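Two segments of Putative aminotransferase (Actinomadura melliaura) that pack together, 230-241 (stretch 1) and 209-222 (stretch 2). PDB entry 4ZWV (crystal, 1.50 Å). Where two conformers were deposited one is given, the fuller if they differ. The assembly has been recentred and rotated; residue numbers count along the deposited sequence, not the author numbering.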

# COMPACT_ATOMS: atom_id res chain seq x y z
N TYR A 230 3.63 22.44 -8.61
CA TYR A 230 3.95 21.13 -9.14
C TYR A 230 2.79 20.64 -9.99
O TYR A 230 1.65 21.09 -9.83
CB TYR A 230 4.26 20.14 -8.01
CG TYR A 230 3.07 19.89 -7.10
CD1 TYR A 230 2.74 20.80 -6.10
CD2 TYR A 230 2.28 18.76 -7.27
CE1 TYR A 230 1.64 20.58 -5.28
CE2 TYR A 230 1.18 18.53 -6.45
CZ TYR A 230 0.86 19.45 -5.47
OH TYR A 230 -0.22 19.23 -4.67
N ASP A 231 3.10 19.74 -10.91
CA ASP A 231 2.09 19.20 -11.80
C ASP A 231 2.18 17.69 -11.82
O ASP A 231 3.27 17.13 -11.98
CB ASP A 231 2.24 19.73 -13.22
CG ASP A 231 1.30 19.04 -14.19
OD1 ASP A 231 0.09 19.30 -14.10
OD2 ASP A 231 1.77 18.24 -15.04
N VAL A 232 1.05 17.02 -11.64
CA VAL A 232 1.01 15.58 -11.75
C VAL A 232 0.69 15.19 -13.19
O VAL A 232 -0.45 15.40 -13.65
CB VAL A 232 -0.04 14.95 -10.79
CG1 VAL A 232 -0.11 13.45 -11.01
CG2 VAL A 232 0.30 15.27 -9.33
N ALA A 233 1.70 14.70 -13.90
CA ALA A 233 1.54 14.31 -15.31
C ALA A 233 0.85 12.95 -15.48
O ALA A 233 0.12 12.73 -16.43
CB ALA A 233 2.90 14.29 -15.99
N GLU A 234 1.13 12.05 -14.54
CA GLU A 234 0.51 10.73 -14.48
C GLU A 234 0.25 10.43 -13.01
O GLU A 234 1.16 10.57 -12.20
CB GLU A 234 1.41 9.65 -15.08
CG GLU A 234 1.87 9.85 -16.51
CD GLU A 234 2.73 8.68 -16.98
OE1 GLU A 234 3.89 8.55 -16.53
OE2 GLU A 234 2.22 7.89 -17.80
N TRP A 235 -0.96 10.02 -12.68
CA TRP A 235 -1.29 9.75 -11.28
C TRP A 235 -0.58 8.51 -10.74
O TRP A 235 -0.10 7.66 -11.50
CB TRP A 235 -2.81 9.63 -11.10
CG TRP A 235 -3.43 8.46 -11.82
CD1 TRP A 235 -4.05 8.50 -13.04
CD2 TRP A 235 -3.47 7.09 -11.39
NE1 TRP A 235 -4.48 7.23 -13.39
CE2 TRP A 235 -4.14 6.36 -12.40
CE3 TRP A 235 -3.03 6.42 -10.24
CZ2 TRP A 235 -4.35 4.98 -12.30
CZ3 TRP A 235 -3.24 5.05 -10.15
CH2 TRP A 235 -3.89 4.35 -11.17
N GLY A 236 -0.47 8.44 -9.42
CA GLY A 236 0.01 7.25 -8.74
C GLY A 236 -0.67 7.16 -7.40
O GLY A 236 -1.49 8.02 -7.05
N LEU A 237 -0.36 6.13 -6.63
CA LEU A 237 -0.89 6.02 -5.28
C LEU A 237 0.24 6.16 -4.26
O LEU A 237 1.27 6.76 -4.57
CB LEU A 237 -1.62 4.68 -5.09
CG LEU A 237 -2.86 4.54 -5.98
CD1 LEU A 237 -3.53 3.17 -5.79
CD2 LEU A 237 -3.85 5.66 -5.67
N LYS A 238 0.03 5.68 -3.04
CA LYS A 238 1.08 5.74 -2.02
C LYS A 238 1.84 4.42 -2.08
O LYS A 238 1.66 3.52 -1.26
CB LYS A 238 0.49 5.98 -0.63
CG LYS A 238 1.52 6.29 0.43
CD LYS A 238 0.86 6.31 1.79
CE LYS A 238 1.90 6.41 2.87
NZ LYS A 238 2.66 7.68 2.77
N TRP A 239 2.69 4.31 -3.09
CA TRP A 239 3.38 3.06 -3.35
C TRP A 239 4.82 3.08 -2.87
O TRP A 239 5.53 2.09 -3.04
CB TRP A 239 3.37 2.77 -4.85
CG TRP A 239 2.02 2.30 -5.39
CD1 TRP A 239 1.15 1.43 -4.80
CD2 TRP A 239 1.45 2.65 -6.66
NE1 TRP A 239 0.06 1.23 -5.63
CE2 TRP A 239 0.23 1.96 -6.77
CE3 TRP A 239 1.85 3.49 -7.70
CZ2 TRP A 239 -0.61 2.09 -7.88
CZ3 TRP A 239 1.03 3.61 -8.81
CH2 TRP A 239 -0.19 2.91 -8.89
N HIS A 240 5.25 4.19 -2.28
CA HIS A 240 6.65 4.33 -1.87
C HIS A 240 6.97 3.66 -0.53
O HIS A 240 6.07 3.22 0.21
CB HIS A 240 7.03 5.81 -1.82
CG HIS A 240 6.39 6.57 -0.70
ND1 HIS A 240 6.86 7.79 -0.27
CD2 HIS A 240 5.30 6.30 0.05
CE1 HIS A 240 6.11 8.23 0.71
NE2 HIS A 240 5.15 7.35 0.94
N MSE A 241 8.27 3.55 -0.26
CA MSE A 241 8.80 3.14 1.03
C MSE A 241 9.20 4.37 1.83
O MSE A 241 9.66 5.36 1.24
CB MSE A 241 10.02 2.22 0.85
CG MSE A 241 10.60 1.71 2.16
SE MSE A 241 12.28 0.78 1.94
CE MSE A 241 11.67 -0.72 0.86
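Stretch 2 209-222: ERAMLRRFYGIDRT

The strongest polar contacts come from two arginines four residues apart on stretch 2. R210 meets the carboxylate of E234 in a bidentate salt bridge, NE to OE1 at 2.9 Å and NH2 to OE2 at 3.0 Å. R214 grips the backbone instead: its NE and NH2 both donate to W235 O, at 2.7 and 2.8 Å, so the carbonyl lies at the edge of the guanidinium, near its plane. One face of the same group is covered by E234 CB, 3.7 Å from R214 NE, while NH2 lies over a face of the W235 ring, 4.0 Å from CE2.

R210 lies on a helix that began earlier in the chain. Farther along, the backbone passes through a type I' turn, F216 to I219, closed by I219 N to F216 O at 2.9 Å. Stretch 1 has no regular secondary structure; it is largely extended, apart from A233 and W239, and runs antiparallel to this segment: Y230 lies nearest D220, G236 nearest Y217 (CA-CA 3.8 Å) and W239 nearest R215. A single beta bridge pairs K238 with F216, flanked by hydrogen bonds from Y217 N to L237 O (3.0 Å) and from W239 N to R215 O (2.9 Å).

Two glycines permit the close approach. A CB on G236 would clash with R214 O, which instead receives a CA-H...O contact from G236 CA at 3.3 Å. On G218 it would strike E234 O and V232 CG1, and the backbone angles there themselves call for glycine.

Farther out, one face of the Y217 ring covers the L237 backbone, and a water links Y217 OH (3.0 Å) to K238 NZ (2.8 Å). At one end H240 CE1 approaches F216 CD1 to 3.4 Å, the rings oblique; at the other, I219 CG1 packs against V232 CG2 (3.9 Å) and Y230 CE2 (4.0 Å).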

# COMPACT_ATOMS: atom_id res chain seq x y z
N GLU A 209 12.47 7.13 -14.30
CA GLU A 209 11.99 8.45 -13.91
C GLU A 209 10.48 8.44 -13.66
O GLU A 209 10.00 9.05 -12.70
CB GLU A 209 12.36 9.49 -14.97
CG GLU A 209 13.87 9.72 -15.13
CD GLU A 209 14.50 10.45 -13.95
OE1 GLU A 209 13.77 11.05 -13.14
OE2 GLU A 209 15.75 10.42 -13.84
N ARG A 210 9.72 7.73 -14.50
CA ARG A 210 8.27 7.63 -14.29
C ARG A 210 7.95 6.88 -13.00
O ARG A 210 7.03 7.27 -12.26
CB ARG A 210 7.59 6.93 -15.47
CG ARG A 210 7.68 7.72 -16.77
CD ARG A 210 7.11 6.91 -17.93
NE ARG A 210 5.69 6.64 -17.71
CZ ARG A 210 5.08 5.50 -17.99
NH1 ARG A 210 5.75 4.48 -18.52
NH2 ARG A 210 3.79 5.37 -17.73
N ALA A 211 8.71 5.84 -12.70
CA ALA A 211 8.49 5.07 -11.48
C ALA A 211 8.72 5.89 -10.23
O ALA A 211 7.96 5.79 -9.27
CB ALA A 211 9.40 3.83 -11.45
N MSE A 212 9.76 6.72 -10.25
CA MSE A 212 10.08 7.56 -9.10
C MSE A 212 9.02 8.61 -8.83
O MSE A 212 8.84 9.03 -7.69
CB MSE A 212 11.43 8.24 -9.30
CG MSE A 212 12.58 7.29 -9.16
SE MSE A 212 14.25 8.26 -9.14
CE MSE A 212 14.39 8.62 -11.03
N LEU A 213 8.35 9.06 -9.89
CA LEU A 213 7.23 9.99 -9.72
C LEU A 213 5.96 9.26 -9.28
O LEU A 213 5.30 9.67 -8.31
CB LEU A 213 6.97 10.76 -11.02
CG LEU A 213 7.95 11.87 -11.36
CD1 LEU A 213 7.73 12.32 -12.79
CD2 LEU A 213 7.78 13.03 -10.40
N ARG A 214 5.59 8.20 -9.99
CA ARG A 214 4.30 7.58 -9.76
C ARG A 214 4.22 6.79 -8.47
O ARG A 214 3.13 6.51 -7.99
CB ARG A 214 3.92 6.69 -10.95
CG ARG A 214 3.80 7.47 -12.26
CD ARG A 214 3.18 6.62 -13.36
NE ARG A 214 1.74 6.54 -13.16
CZ ARG A 214 0.88 5.99 -14.01
NH1 ARG A 214 1.31 5.44 -15.14
NH2 ARG A 214 -0.42 5.97 -13.72
N ARG A 215 5.36 6.47 -7.86
CA ARG A 215 5.31 5.76 -6.59
C ARG A 215 4.80 6.65 -5.45
O ARG A 215 4.44 6.14 -4.40
CB ARG A 215 6.67 5.19 -6.21
CG ARG A 215 7.64 6.24 -5.76
CD ARG A 215 8.90 5.61 -5.19
NE ARG A 215 9.89 6.66 -5.03
CZ ARG A 215 11.16 6.45 -4.70
NH1 ARG A 215 11.60 5.22 -4.45
NH2 ARG A 215 11.96 7.50 -4.58
N PHE A 216 4.78 7.96 -5.66
CA PHE A 216 4.23 8.90 -4.68
C PHE A 216 3.30 9.87 -5.40
O PHE A 216 3.61 11.06 -5.58
CB PHE A 216 5.33 9.65 -3.91
CG PHE A 216 4.79 10.53 -2.81
CD1 PHE A 216 4.30 9.96 -1.64
CD2 PHE A 216 4.76 11.90 -2.95
CE1 PHE A 216 3.79 10.76 -0.62
CE2 PHE A 216 4.25 12.71 -1.94
CZ PHE A 216 3.76 12.13 -0.77
N TYR A 217 2.17 9.33 -5.86
CA TYR A 217 1.06 10.11 -6.41
C TYR A 217 1.39 10.88 -7.68
O TYR A 217 0.58 11.69 -8.12
CB TYR A 217 0.53 11.10 -5.38
CG TYR A 217 0.13 10.50 -4.06
CD1 TYR A 217 -1.03 9.74 -3.94
CD2 TYR A 217 0.91 10.71 -2.93
CE1 TYR A 217 -1.41 9.19 -2.71
CE2 TYR A 217 0.54 10.17 -1.69
CZ TYR A 217 -0.62 9.41 -1.60
OH TYR A 217 -0.99 8.91 -0.37
N GLY A 218 2.56 10.64 -8.28
CA GLY A 218 2.97 11.48 -9.40
C GLY A 218 3.49 12.85 -8.98
O GLY A 218 3.67 13.74 -9.82
N ILE A 219 3.72 13.02 -7.69
CA ILE A 219 4.20 14.29 -7.14
C ILE A 219 5.72 14.30 -7.03
O ILE A 219 6.32 13.43 -6.38
CB ILE A 219 3.57 14.55 -5.75
CG1 ILE A 219 2.04 14.71 -5.88
CG2 ILE A 219 4.18 15.79 -5.10
CD1 ILE A 219 1.29 14.80 -4.55
N ASP A 220 6.34 15.27 -7.70
CA ASP A 220 7.77 15.52 -7.58
C ASP A 220 8.04 16.05 -6.17
O ASP A 220 7.67 17.17 -5.83
CB ASP A 220 8.20 16.53 -8.65
CG ASP A 220 9.68 16.82 -8.64
OD1 ASP A 220 10.37 16.44 -7.67
OD2 ASP A 220 10.16 17.44 -9.61
N ARG A 221 8.72 15.24 -5.36
CA ARG A 221 8.89 15.58 -3.96
C ARG A 221 9.90 16.71 -3.74
O ARG A 221 10.00 17.25 -2.64
CB ARG A 221 9.30 14.34 -3.16
CG ARG A 221 8.16 13.32 -3.07
CD ARG A 221 8.60 12.03 -2.39
NE ARG A 221 9.09 12.27 -1.03
CZ ARG A 221 8.32 12.25 0.05
NH1 ARG A 221 7.02 12.00 -0.05
NH2 ARG A 221 8.85 12.47 1.25
N THR A 222 10.62 17.10 -4.78
CA THR A 222 11.51 18.25 -4.69
C THR A 222 10.79 19.58 -4.95
O THR A 222 11.35 20.65 -4.70
CB THR A 222 12.70 18.14 -5.67
OG1 THR A 222 12.25 18.31 -7.02
CG2 THR A 222 13.39 16.78 -5.54
O HOH W 1 0.70 9.49 2.07
O HOH W 2 4.08 13.76 -12.52
O HOH W 3 4.76 16.78 -9.64